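PDB 6VSS: arginase, mitochondrial from Medicago truncatula, which catalyses the manganese-dependent hydrolysis of L-arginine to urea and L-ornithine, and also converts agmatine to putrescine. Local coordinates for residues Pro187-His191 with Val228-Val232; Arg215-Ile221 with Val237-Met242; His182-Asp188 with Val266-Ser272; Ser75-Glu79 with Val281-Glu285. One frame throughout, in Å; residues are numbered along the deposited sequence.

Interaction 1: residues Pro187-His191 with Val228-Val232. With MN (manganese (II) ion), chain J.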
loop_
_atom_site.group_PDB
_atom_site.type_symbol
_atom_site.label_atom_id
_atom_site.label_comp_id
_atom_site.label_asym_id
_atom_site.label_seq_id
_atom_site.Cartn_x
_atom_site.Cartn_y
_atom_site.Cartn_z
ATOM N N PRO B 187 -3.590 19.352 23.083
ATOM C CA PRO B 187 -3.170 19.681 24.444
ATOM C C PRO B 187 -3.383 18.535 25.449
ATOM O O PRO B 187 -2.787 18.577 26.514
ATOM C CB PRO B 187 -3.998 20.929 24.800
ATOM C CG PRO B 187 -4.402 21.534 23.447
ATOM C CD PRO B 187 -4.524 20.341 22.504
ATOM N N ASP B 188 -4.319 17.629 25.187
ATOM C CA ASP B 188 -4.732 16.576 26.144
ATOM C C ASP B 188 -5.078 17.174 27.512
ATOM O O ASP B 188 -4.812 16.510 28.507
ATOM C CB ASP B 188 -3.646 15.525 26.296
ATOM C CG ASP B 188 -3.430 14.668 25.058
ATOM O OD1 ASP B 188 -4.262 14.787 24.123
ATOM O OD2 ASP B 188 -2.472 13.859 25.085
ATOM N N LEU B 189 -5.843 18.275 27.534
ATOM C CA LEU B 189 -6.218 18.990 28.786
ATOM C C LEU B 189 -7.736 19.044 29.010
ATOM O O LEU B 189 -8.137 19.761 29.914
ATOM C CB LEU B 189 -5.627 20.394 28.700
ATOM C CG LEU B 189 -4.176 20.474 29.158
ATOM C CD1 LEU B 189 -3.521 21.769 28.684
ATOM C CD2 LEU B 189 -4.091 20.365 30.681
ATOM N N TYR B 190 -8.551 18.299 28.255
ATOM C CA TYR B 190 -10.019 18.234 28.473
ATOM C C TYR B 190 -10.355 17.871 29.925
ATOM O O TYR B 190 -9.769 16.911 30.463
ATOM C CB TYR B 190 -10.649 17.126 27.648
ATOM C CG TYR B 190 -10.849 17.481 26.210
ATOM C CD1 TYR B 190 -12.030 18.068 25.777
ATOM C CD2 TYR B 190 -9.855 17.204 25.283
ATOM C CE1 TYR B 190 -12.219 18.341 24.432
ATOM C CE2 TYR B 190 -10.033 17.466 23.936
ATOM C CZ TYR B 190 -11.212 18.053 23.520
ATOM O OH TYR B 190 -11.346 18.353 22.195
ATOM N N HIS B 191 -11.319 18.557 30.535
ATOM C CA HIS B 191 -11.786 18.201 31.903
ATOM C C HIS B 191 -12.593 16.908 31.802
ATOM O O HIS B 191 -12.492 16.091 32.715
ATOM C CB HIS B 191 -12.612 19.314 32.548
ATOM C CG HIS B 191 -13.190 18.919 33.868
ATOM N ND1 HIS B 191 -12.396 18.537 34.946
ATOM C CD2 HIS B 191 -14.466 18.847 34.292
ATOM C CE1 HIS B 191 -13.161 18.265 35.974
ATOM N NE2 HIS B 191 -14.436 18.441 35.597
ATOM N N VAL B 228 -10.675 24.210 26.061
ATOM C CA VAL B 228 -9.337 23.718 26.512
ATOM C C VAL B 228 -8.401 24.915 26.558
ATOM O O VAL B 228 -7.522 24.921 27.423
ATOM C CB VAL B 228 -8.847 22.575 25.606
ATOM C CG1 VAL B 228 -7.362 22.307 25.733
ATOM C CG2 VAL B 228 -9.668 21.330 25.904
ATOM N N ARG B 229 -8.666 25.937 25.730
ATOM C CA ARG B 229 -7.981 27.247 25.874
ATOM C C ARG B 229 -8.237 27.758 27.289
ATOM O O ARG B 229 -7.282 28.282 27.862
ATOM C CB ARG B 229 -8.366 28.217 24.764
ATOM C CG ARG B 229 -7.669 27.898 23.457
ATOM C CD ARG B 229 -8.073 28.873 22.397
ATOM N NE ARG B 229 -7.717 28.458 21.041
ATOM C CZ ARG B 229 -6.530 28.642 20.484
ATOM N NH1 ARG B 229 -5.564 29.172 21.210
ATOM N NH2 ARG B 229 -6.294 28.297 19.223
ATOM N N GLU B 230 -9.433 27.534 27.856
ATOM C CA GLU B 230 -9.727 27.898 29.280
ATOM C C GLU B 230 -8.770 27.122 30.177
ATOM O O GLU B 230 -8.273 27.675 31.154
ATOM C CB GLU B 230 -11.122 27.505 29.810
ATOM C CG GLU B 230 -12.355 28.039 29.087
ATOM C CD GLU B 230 -13.695 27.553 29.686
ATOM O OE1 GLU B 230 -14.474 26.799 28.996
ATOM O OE2 GLU B 230 -13.972 27.907 30.873
ATOM N N GLN B 231 -8.622 25.828 29.898
ATOM C CA GLN B 231 -7.858 24.896 30.773
ATOM C C GLN B 231 -6.398 25.372 30.808
ATOM O O GLN B 231 -5.844 25.504 31.920
ATOM C CB GLN B 231 -8.033 23.450 30.295
ATOM C CG GLN B 231 -9.413 22.878 30.560
ATOM C CD GLN B 231 -9.613 22.476 32.000
ATOM O OE1 GLN B 231 -9.945 23.287 32.852
ATOM N NE2 GLN B 231 -9.400 21.197 32.282
ATOM N N VAL B 232 -5.858 25.717 29.627
ATOM C CA VAL B 232 -4.490 26.287 29.428
ATOM C C VAL B 232 -4.299 27.502 30.333
ATOM O O VAL B 232 -3.305 27.544 31.056
ATOM C CB VAL B 232 -4.241 26.661 27.963
ATOM C CG1 VAL B 232 -2.940 27.412 27.804
ATOM C CG2 VAL B 232 -4.251 25.439 27.062
HETATM MN MN MN J . -1.533 13.254 23.223
HETATM O O HOH W 1 -3.108 13.740 21.981
#
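Val228 divides its two methyl groups among three residues of the loop Pro187-His191. Val228 CG1 rests 3.8 Å from Pro187 CB and also touches Leu189 CB. CG1 stands anti to the backbone N (chi1 163°), which places CG2 beside that N and over the centre of the Tyr190 ring. This is a CH-pi contact: Val228 CG2 is 4.0 Å from the ring centroid of Tyr190, 8° off the ring normal. The helix 226-234 to which these residues belong is the connection of a beta-alpha-beta unit in the alpha/beta fold of the arginases, and it packs against the loop that follows strand 178-183. That loop is part of the active site, for Asp188, Leu189 and Tyr190 bind L-ornithine. Asp188 points away from the helix; its OD2 binds one manganese ion at 2.2 Å, while its OD1 accepts a 2.6 Å hydrogen bond from water 1. Further along, Gln231 bends at its second torsion and points its amide N-H at Leu189 O, almost in line with the carbonyl. Gln231 NE2 donates to Leu189 O over 3.0 Å at 161°, and the oxygen lies close to the plane of the amide. The same Gln231 NE2 comes within 3.7 Å of His191 CB. Val232 then meets Leu189 at about a right angle, its CG2 4.1 Å from Leu189 CD1.

Interaction 2: residues Arg215-Ile221 with Val237-Met242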
loop_
_atom_site.group_PDB
_atom_site.type_symbol
_atom_site.label_atom_id
_atom_site.label_comp_id
_atom_site.label_asym_id
_atom_site.label_seq_id
_atom_site.Cartn_x
_atom_site.Cartn_y
_atom_site.Cartn_z
ATOM N N ARG B 215 5.523 23.424 35.768
ATOM C CA ARG B 215 5.506 23.852 34.364
ATOM C C ARG B 215 5.086 22.677 33.482
ATOM O O ARG B 215 5.326 21.494 33.834
ATOM C CB ARG B 215 6.877 24.404 34.005
ATOM C CG ARG B 215 7.243 25.628 34.839
ATOM C CD ARG B 215 8.532 26.258 34.369
ATOM N NE ARG B 215 8.422 26.720 33.003
ATOM C CZ ARG B 215 9.452 26.913 32.190
ATOM N NH1 ARG B 215 10.697 26.689 32.587
ATOM N NH2 ARG B 215 9.233 27.349 30.970
ATOM N N LEU B 216 4.319 22.997 32.464
ATOM C CA LEU B 216 3.944 22.061 31.391
ATOM C C LEU B 216 4.186 22.827 30.105
ATOM O O LEU B 216 3.430 23.746 29.811
ATOM C CB LEU B 216 2.483 21.665 31.547
ATOM C CG LEU B 216 1.833 20.968 30.349
ATOM C CD1 LEU B 216 2.666 19.800 29.848
ATOM C CD2 LEU B 216 0.431 20.513 30.752
ATOM N N VAL B 217 5.230 22.498 29.399
ATOM C CA VAL B 217 5.599 23.225 28.157
ATOM C C VAL B 217 5.158 22.361 26.994
ATOM O O VAL B 217 5.673 21.253 26.926
ATOM C CB VAL B 217 7.102 23.483 28.134
ATOM C CG1 VAL B 217 7.512 24.247 26.894
ATOM C CG2 VAL B 217 7.525 24.187 29.401
ATOM N N GLN B 218 4.184 22.825 26.209
ATOM C CA GLN B 218 3.547 22.010 25.153
ATOM C C GLN B 218 4.077 22.517 23.830
ATOM O O GLN B 218 4.033 23.738 23.599
ATOM C CB GLN B 218 2.023 22.113 25.202
ATOM C CG GLN B 218 1.455 21.840 26.592
ATOM C CD GLN B 218 -0.029 21.533 26.560
ATOM O OE1 GLN B 218 -0.853 22.346 26.124
ATOM N NE2 GLN B 218 -0.383 20.331 26.976
ATOM N N VAL B 219 4.451 21.634 22.944
ATOM C CA VAL B 219 5.026 22.020 21.624
ATOM C C VAL B 219 4.396 21.168 20.521
ATOM O O VAL B 219 4.319 19.966 20.682
ATOM C CB VAL B 219 6.554 21.873 21.680
ATOM C CG1 VAL B 219 7.225 22.204 20.353
ATOM C CG2 VAL B 219 7.131 22.710 22.790
ATOM N N GLY B 220 4.043 21.799 19.401
ATOM C CA GLY B 220 3.416 21.190 18.210
ATOM C C GLY B 220 1.896 21.313 18.186
ATOM O O GLY B 220 1.274 20.754 17.281
ATOM N N ILE B 221 1.332 22.100 19.093
ATOM C CA ILE B 221 -0.135 22.175 19.283
ATOM C C ILE B 221 -0.780 22.866 18.076
ATOM O O ILE B 221 -0.321 23.950 17.731
ATOM C CB ILE B 221 -0.455 22.899 20.605
ATOM C CG1 ILE B 221 0.205 22.206 21.785
ATOM C CG2 ILE B 221 -1.958 23.020 20.762
ATOM C CD1 ILE B 221 -0.383 20.889 22.117
ATOM N N VAL B 237 -0.635 26.778 31.850
ATOM C CA VAL B 237 0.081 25.878 30.910
ATOM C C VAL B 237 0.744 26.739 29.859
ATOM O O VAL B 237 0.096 27.652 29.349
ATOM C CB VAL B 237 -0.866 24.880 30.233
ATOM C CG1 VAL B 237 -0.116 24.038 29.190
ATOM C CG2 VAL B 237 -1.568 23.992 31.246
ATOM N N GLU B 238 1.987 26.431 29.539
ATOM C CA GLU B 238 2.742 27.136 28.484
ATOM C C GLU B 238 2.491 26.438 27.153
ATOM O O GLU B 238 3.392 25.730 26.673
ATOM C CB GLU B 238 4.217 27.139 28.838
ATOM C CG GLU B 238 4.546 28.160 29.891
ATOM C CD GLU B 238 5.886 27.870 30.483
ATOM O OE1 GLU B 238 6.900 28.093 29.780
ATOM O OE2 GLU B 238 5.894 27.347 31.602
ATOM N N THR B 239 1.348 26.671 26.535
ATOM C CA THR B 239 1.007 26.009 25.256
ATOM C C THR B 239 1.670 26.750 24.099
ATOM O O THR B 239 1.285 27.873 23.849
ATOM C CB THR B 239 -0.502 25.938 25.091
ATOM O OG1 THR B 239 -0.980 25.213 26.223
ATOM C CG2 THR B 239 -0.933 25.290 23.795
ATOM N N HIS B 240 2.544 26.116 23.332
ATOM C CA HIS B 240 3.079 26.713 22.096
ATOM C C HIS B 240 2.383 26.099 20.885
ATOM O O HIS B 240 2.596 24.913 20.610
ATOM C CB HIS B 240 4.601 26.569 22.063
ATOM C CG HIS B 240 5.271 27.233 23.207
ATOM N ND1 HIS B 240 5.674 28.547 23.147
ATOM C CD2 HIS B 240 5.576 26.814 24.454
ATOM C CE1 HIS B 240 6.207 28.900 24.309
ATOM N NE2 HIS B 240 6.152 27.884 25.116
ATOM N N GLU B 241 1.670 26.929 20.123
ATOM C CA GLU B 241 0.931 26.543 18.888
ATOM C C GLU B 241 1.831 26.627 17.645
ATOM O O GLU B 241 2.739 27.520 17.588
ATOM C CB GLU B 241 -0.289 27.443 18.795
ATOM C CG GLU B 241 -1.270 27.190 19.933
ATOM C CD GLU B 241 -2.499 28.102 19.868
ATOM O OE1 GLU B 241 -3.132 28.184 18.780
ATOM O OE2 GLU B 241 -2.825 28.729 20.896
ATOM N N MET B 242 1.622 25.731 16.684
ATOM C CA MET B 242 2.414 25.741 15.419
ATOM C C MET B 242 2.338 27.116 14.730
ATOM O O MET B 242 3.305 27.515 14.113
ATOM C CB MET B 242 1.915 24.687 14.431
ATOM C CG MET B 242 2.201 23.268 14.849
ATOM S SD MET B 242 3.974 22.943 15.025
ATOM C CE MET B 242 4.546 23.047 13.326
HETATM O O HOH W 2 3.552 25.789 32.798
HETATM O O HOH W 3 4.573 24.616 18.649
#
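The guanidinium of Arg215 and the carboxylate of Glu238 meet edge to edge, their planes only 5° apart. Arg215 grips side-on: NE donates to Glu238 OE2 at 3.0 Å and NH2 to Glu238 OE1 at 2.7 Å, each oxygen offering its syn lone pair, a pairing that fixes the rotation of both groups. The His240 ring also receives its neighbour at the edge, with Gln218 O in its plane 3.5 Å from CD2, and its ND1 is hydrogen-bonded to Asp248. On the opposite face, which carries Gln218 and Thr239, Thr239 OG1 donates to Gln218 OE1 at 2.9 Å, while Gln218 NE2 is taken up by His182 and Pro187, so both ends of this buried amide have partners. Between these groups run parallel strand bonds, the straightest from Gln218 N to Glu238 O (3.0 Å, 175°). At Gly220 the chain turns a corner: water 3 links Gly220 N with His240 O, the direct bond from Ile221 N to His240 O is weak, and Met242 N resumes the pairing with Ile221 O at 2.8 Å. Side-by-side parallel strands, with helix 226-234 between them in the sequence, form a beta-alpha-beta crossover, the outermost strand pair on one side of the sheet within this chain.

Interaction 3: residues His182-Asp188 with Val266-Ser272. With MN (manganese (II) ion), chain I; MN (manganese (II) ion), chain J.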
loop_
_atom_site.group_PDB
_atom_site.type_symbol
_atom_site.label_atom_id
_atom_site.label_comp_id
_atom_site.label_asym_id
_atom_site.label_seq_id
_atom_site.Cartn_x
_atom_site.Cartn_y
_atom_site.Cartn_z
ATOM N N HIS B 182 6.171 18.500 26.744
ATOM C CA HIS B 182 5.116 17.647 26.173
ATOM C C HIS B 182 5.033 18.009 24.701
ATOM O O HIS B 182 4.697 19.173 24.400
ATOM C CB HIS B 182 3.844 17.832 26.986
ATOM C CG HIS B 182 2.587 17.341 26.331
ATOM N ND1 HIS B 182 1.372 18.000 26.486
ATOM C CD2 HIS B 182 2.334 16.235 25.601
ATOM C CE1 HIS B 182 0.430 17.301 25.881
ATOM N NE2 HIS B 182 1.008 16.228 25.307
ATOM N N PHE B 183 5.351 17.071 23.826
ATOM C CA PHE B 183 5.160 17.194 22.357
ATOM C C PHE B 183 3.830 16.557 21.983
ATOM O O PHE B 183 3.594 15.405 22.291
ATOM C CB PHE B 183 6.306 16.546 21.593
ATOM C CG PHE B 183 7.647 17.180 21.855
ATOM C CD1 PHE B 183 8.477 16.695 22.858
ATOM C CD2 PHE B 183 8.147 18.176 21.034
ATOM C CE1 PHE B 183 9.741 17.225 23.081
ATOM C CE2 PHE B 183 9.406 18.735 21.279
ATOM C CZ PHE B 183 10.178 18.270 22.313
ATOM N N ASP B 184 2.992 17.310 21.296
ATOM C CA ASP B 184 1.665 16.793 20.909
ATOM C C ASP B 184 1.036 17.690 19.836
ATOM O O ASP B 184 1.282 18.868 19.874
ATOM C CB ASP B 184 0.829 16.715 22.175
ATOM C CG ASP B 184 -0.199 15.609 22.146
ATOM O OD1 ASP B 184 -0.730 15.265 21.060
ATOM O OD2 ASP B 184 -0.346 15.030 23.201
ATOM N N ALA B 185 0.200 17.162 18.949
ATOM C CA ALA B 185 -0.767 17.974 18.170
ATOM C C ALA B 185 -1.877 18.518 19.086
ATOM O O ALA B 185 -2.488 19.581 18.727
ATOM C CB ALA B 185 -1.337 17.179 17.029
ATOM N N HIS B 186 -2.123 17.871 20.230
ATOM C CA HIS B 186 -3.371 18.003 21.021
ATOM C C HIS B 186 -2.985 18.337 22.441
ATOM O O HIS B 186 -2.058 17.761 22.972
ATOM C CB HIS B 186 -4.192 16.701 21.059
ATOM C CG HIS B 186 -4.391 16.075 19.724
ATOM N ND1 HIS B 186 -3.599 15.002 19.251
ATOM C CD2 HIS B 186 -5.273 16.396 18.743
ATOM C CE1 HIS B 186 -4.009 14.753 17.996
ATOM N NE2 HIS B 186 -5.044 15.569 17.668
ATOM N N PRO B 187 -3.590 19.352 23.083
ATOM C CA PRO B 187 -3.170 19.681 24.444
ATOM C C PRO B 187 -3.383 18.535 25.449
ATOM O O PRO B 187 -2.787 18.577 26.514
ATOM C CB PRO B 187 -3.998 20.929 24.800
ATOM C CG PRO B 187 -4.402 21.534 23.447
ATOM C CD PRO B 187 -4.524 20.341 22.504
ATOM N N ASP B 188 -4.319 17.629 25.187
ATOM C CA ASP B 188 -4.732 16.576 26.144
ATOM C C ASP B 188 -5.078 17.174 27.512
ATOM O O ASP B 188 -4.812 16.510 28.507
ATOM C CB ASP B 188 -3.646 15.525 26.296
ATOM C CG ASP B 188 -3.430 14.668 25.058
ATOM O OD1 ASP B 188 -4.262 14.787 24.123
ATOM O OD2 ASP B 188 -2.472 13.859 25.085
ATOM N N VAL B 266 9.624 14.086 30.141
ATOM C CA VAL B 266 9.486 14.394 28.685
ATOM C C VAL B 266 8.487 13.437 28.043
ATOM O O VAL B 266 8.769 12.266 27.947
ATOM C CB VAL B 266 10.819 14.369 27.932
ATOM C CG1 VAL B 266 10.591 14.730 26.465
ATOM C CG2 VAL B 266 11.840 15.329 28.548
ATOM N N SER B 267 7.331 13.936 27.634
ATOM C CA SER B 267 6.245 13.129 27.036
ATOM C C SER B 267 6.205 13.429 25.533
ATOM O O SER B 267 5.949 14.599 25.147
ATOM C CB SER B 267 4.967 13.452 27.708
ATOM O OG SER B 267 3.888 12.765 27.075
ATOM N N ILE B 268 6.495 12.463 24.699
ATOM C CA ILE B 268 6.449 12.663 23.218
ATOM C C ILE B 268 5.230 11.929 22.635
ATOM O O ILE B 268 5.242 10.645 22.574
ATOM C CB ILE B 268 7.768 12.236 22.570
ATOM C CG1 ILE B 268 8.964 12.719 23.415
ATOM C CG2 ILE B 268 7.775 12.721 21.116
ATOM C CD1 ILE B 268 10.326 12.539 22.816
ATOM N N ASP B 269 4.213 12.689 22.195
ATOM C CA ASP B 269 3.129 12.113 21.362
ATOM C C ASP B 269 3.588 12.141 19.887
ATOM O O ASP B 269 3.964 13.187 19.398
ATOM C CB ASP B 269 1.812 12.801 21.692
ATOM C CG ASP B 269 0.607 12.277 20.920
ATOM O OD1 ASP B 269 0.849 11.703 19.825
ATOM O OD2 ASP B 269 -0.531 12.589 21.330
ATOM N N VAL B 270 3.710 10.964 19.258
ATOM C CA VAL B 270 4.189 10.801 17.849
ATOM C C VAL B 270 3.336 11.687 16.923
ATOM O O VAL B 270 3.888 12.141 15.914
ATOM C CB VAL B 270 4.153 9.328 17.401
ATOM C CG1 VAL B 270 4.612 9.167 15.939
ATOM C CG2 VAL B 270 5.013 8.465 18.310
ATOM N N ASP B 271 2.065 11.951 17.266
ATOM C CA ASP B 271 1.183 12.804 16.410
ATOM C C ASP B 271 1.570 14.268 16.525
ATOM O O ASP B 271 1.064 14.976 15.652
ATOM C CB ASP B 271 -0.328 12.641 16.564
ATOM C CG ASP B 271 -0.949 13.165 17.837
ATOM O OD1 ASP B 271 -0.364 13.951 18.550
ATOM O OD2 ASP B 271 -2.001 12.697 18.121
ATOM N N SER B 272 2.542 14.659 17.362
ATOM C CA SER B 272 3.216 15.977 17.273
ATOM C C SER B 272 3.830 16.165 15.881
ATOM O O SER B 272 3.797 17.280 15.350
ATOM C CB SER B 272 4.249 16.199 18.339
ATOM O OG SER B 272 5.320 15.270 18.264
HETATM MN MN MN I . -1.955 13.630 20.151
HETATM MN MN MN J . -1.533 13.254 23.223
HETATM O O HOH W 1 -3.108 13.740 21.981
#
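Asp184 and Asp269 each bridge the two manganese ions, but in different ways. Asp184 shares its oxygens out, OD1 to the ion that also binds His186 and OD2 to the one completed by Asp188 and His160. Asp269 spends a single atom on both, OD2 lying 2.1 Å from the first manganese and 2.2 Å from the second. Asp184 OD1 and Asp269 OD2 are therefore only 2.7 Å apart, a closeness between acceptors that the shared metal permits. Asp271 chelates the first ion with both oxygens, His186 ND1 binds it at 2.3 Å, and water 1 spans the pair. Around this shell, hydrogen bonds orient the ligands. His182 NE2 donates to the anti lone pair of Asp184 OD2 at 2.8 Å, and its ND1 is bonded in turn to Gln218. His186 N reaches Asp184 OD1, and Asp271 N reaches Asp269 OD1 at 2.8 Å: two Asx turns, one on each side of the contact. Ala185 N donates a hydrogen bond to Asp271 OD1 from above the carboxylate plane. Farther out, Ser267 OG is bonded to His160, and Glu285 to His186 NE2. The parallel strands beneath are joined by Phe183 N to Ser267 O (2.9 Å) and Asp269 N to Phe183 O (2.8 Å). Metal-binding loops at the C-terminal ends of neighbouring central strands, one carrying a DxD pair, make up the binuclear manganese site of the arginase family.

Interaction 4: residues Ser75-Glu79 with Val281-Glu285; sequences SSFHE and VSHHE
His78 and Ser282 bring their CA atoms to 5.5 Å where two irregular loops pass each other, neither of them helix or strand. Both border the active site of the arginase fold: one follows strand 63-69, the other strand 264-269, and each leaves the parallel sheet at the C-terminal end of its strand. Ser76, on the first loop, binds L-ornithine. Ser282 OG lies 2.9 Å from His78 O and is hydrogen-bonded to Asn314 ND2. Phe77 stretches toward the second loop because its CG stands anti to the backbone N (chi1 169°). Its ring then comes aslant to the Ser282 carbonyl, Phe77 CD2 being 3.1 Å from Ser282 O, and it lies beside the imidazole of His283. The two rings meet obliquely, their planes 53° apart and their centroids 5.9 Å. The closer touch comes from the root of the phenylalanine, with Phe77 CB 3.7 Å from His283 CE1. Ser76 approaches the same imidazole at its edge, Ser76 OG lying 3.4 Å from His283 CE1, while the hydroxyl itself is bonded to His200. A second subunit takes part as well: His283 ND1 is hydrogen-bonded to Ser96 O of that chain, and Asp95 of that chain packs on Phe77. Asp95 and Ser96 also belong to the L-ornithine site, consistent with a substrate pocket to which the neighbouring subunit contributes. Water 4 bridges the loops, accepting from His78 N at 3.0 Å and hydrogen-bonded to His283 NE2 at 2.9 Å.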
loop_
_atom_site.group_PDB
_atom_site.type_symbol
_atom_site.label_atom_id
_atom_site.label_comp_id
_atom_site.label_asym_id
_atom_site.label_seq_id
_atom_site.Cartn_x
_atom_site.Cartn_y
_atom_site.Cartn_z
ATOM N N SER B 75 -8.365 5.395 23.864
ATOM C CA SER B 75 -8.336 6.182 22.606
ATOM C C SER B 75 -9.777 6.466 22.155
ATOM O O SER B 75 -10.679 5.616 22.365
ATOM C CB SER B 75 -7.547 5.488 21.537
ATOM O OG SER B 75 -6.248 5.143 21.971
ATOM N N SER B 76 -9.977 7.608 21.520
ATOM C CA SER B 76 -11.297 8.139 21.106
ATOM C C SER B 76 -11.666 7.589 19.716
ATOM O O SER B 76 -12.863 7.487 19.431
ATOM C CB SER B 76 -11.240 9.658 21.121
ATOM O OG SER B 76 -9.990 10.100 20.602
ATOM N N PHE B 77 -10.681 7.195 18.900
ATOM C CA PHE B 77 -10.910 6.884 17.460
ATOM C C PHE B 77 -10.369 5.496 17.131
ATOM O O PHE B 77 -11.079 4.771 16.467
ATOM C CB PHE B 77 -10.313 8.011 16.610
ATOM C CG PHE B 77 -10.212 7.778 15.123
ATOM C CD1 PHE B 77 -11.351 7.766 14.327
ATOM C CD2 PHE B 77 -8.973 7.587 14.516
ATOM C CE1 PHE B 77 -11.244 7.547 12.960
ATOM C CE2 PHE B 77 -8.876 7.368 13.153
ATOM C CZ PHE B 77 -10.004 7.364 12.378
ATOM N N HIS B 78 -9.131 5.170 17.506
ATOM C CA HIS B 78 -8.458 3.914 17.091
ATOM C C HIS B 78 -7.531 3.410 18.209
ATOM O O HIS B 78 -6.718 4.215 18.750
ATOM C CB HIS B 78 -7.793 4.149 15.718
ATOM C CG HIS B 78 -7.435 2.880 15.044
ATOM N ND1 HIS B 78 -6.544 1.993 15.611
ATOM C CD2 HIS B 78 -7.876 2.311 13.886
ATOM C CE1 HIS B 78 -6.429 0.940 14.812
ATOM N NE2 HIS B 78 -7.239 1.104 13.749
ATOM N N GLU B 79 -7.651 2.140 18.573
ATOM C CA GLU B 79 -6.919 1.545 19.725
ATOM C C GLU B 79 -5.605 0.847 19.332
ATOM O O GLU B 79 -5.013 0.241 20.186
ATOM C CB GLU B 79 -7.847 0.541 20.407
ATOM C CG GLU B 79 -9.157 1.153 20.885
ATOM C CD GLU B 79 -10.055 0.294 21.757
ATOM O OE1 GLU B 79 -9.648 -0.772 22.168
ATOM O OE2 GLU B 79 -11.163 0.702 21.990
ATOM N N VAL B 281 -0.254 6.927 13.187
ATOM C CA VAL B 281 -0.911 7.471 14.419
ATOM C C VAL B 281 -2.423 7.371 14.241
ATOM O O VAL B 281 -2.860 7.331 13.078
ATOM C CB VAL B 281 -0.504 8.941 14.679
ATOM C CG1 VAL B 281 0.989 9.068 14.956
ATOM C CG2 VAL B 281 -0.880 9.877 13.551
ATOM N N SER B 282 -3.197 7.435 15.315
ATOM C CA SER B 282 -4.677 7.487 15.266
ATOM C C SER B 282 -5.200 8.847 14.741
ATOM O O SER B 282 -6.176 8.832 13.976
ATOM C CB SER B 282 -5.252 7.145 16.647
ATOM O OG SER B 282 -4.950 5.791 16.992
ATOM N N HIS B 283 -4.586 9.975 15.072
ATOM C CA HIS B 283 -5.160 11.308 14.780
ATOM C C HIS B 283 -4.222 12.023 13.828
ATOM O O HIS B 283 -3.378 12.727 14.304
ATOM C CB HIS B 283 -5.347 12.091 16.095
ATOM C CG HIS B 283 -6.270 11.381 17.005
ATOM N ND1 HIS B 283 -7.642 11.554 16.932
ATOM C CD2 HIS B 283 -6.047 10.428 17.937
ATOM C CE1 HIS B 283 -8.231 10.765 17.821
ATOM N NE2 HIS B 283 -7.275 10.047 18.447
ATOM N N HIS B 284 -4.390 11.878 12.532
ATOM C CA HIS B 284 -3.637 12.694 11.549
ATOM C C HIS B 284 -3.997 14.197 11.729
ATOM O O HIS B 284 -5.175 14.520 11.689
ATOM C CB HIS B 284 -3.893 12.198 10.142
ATOM C CG HIS B 284 -3.295 10.889 9.846
ATOM N ND1 HIS B 284 -3.917 9.970 9.029
ATOM C CD2 HIS B 284 -2.143 10.316 10.220
ATOM C CE1 HIS B 284 -3.215 8.870 8.986
ATOM N NE2 HIS B 284 -2.103 9.067 9.669
ATOM N N GLU B 285 -3.031 15.100 11.951
ATOM C CA GLU B 285 -3.315 16.568 12.024
ATOM C C GLU B 285 -2.311 17.284 11.132
ATOM O O GLU B 285 -1.205 17.562 11.567
ATOM C CB GLU B 285 -3.193 17.104 13.461
ATOM C CG GLU B 285 -4.092 16.414 14.463
ATOM C CD GLU B 285 -5.567 16.772 14.380
ATOM O OE1 GLU B 285 -5.877 17.769 13.675
ATOM O OE2 GLU B 285 -6.413 16.035 15.023
HETATM O O HOH W 4 -7.551 7.253 18.999
#

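Interactions 1 and 3 share Pro187 and Asp188, so the loop packed on helix 226-234 also supplies a manganese ligand. Interaction 2 adjoins interaction 3 within one sheet, Val217 O meeting His182 N at 2.8 Å, and it joins interaction 1 through the salt bridge of Arg229 NH1 with Glu241 OE2, also 2.8 Å. Interaction 4 reaches the metal shell from another direction: His283 O lies 3.8 Å from CB of the manganese ligand Asp271. Interactions 1 and 4 remain separate, their nearest atoms about 8 Å apart, yet both hold L-ornithine-binding residues and both touch the second subunit.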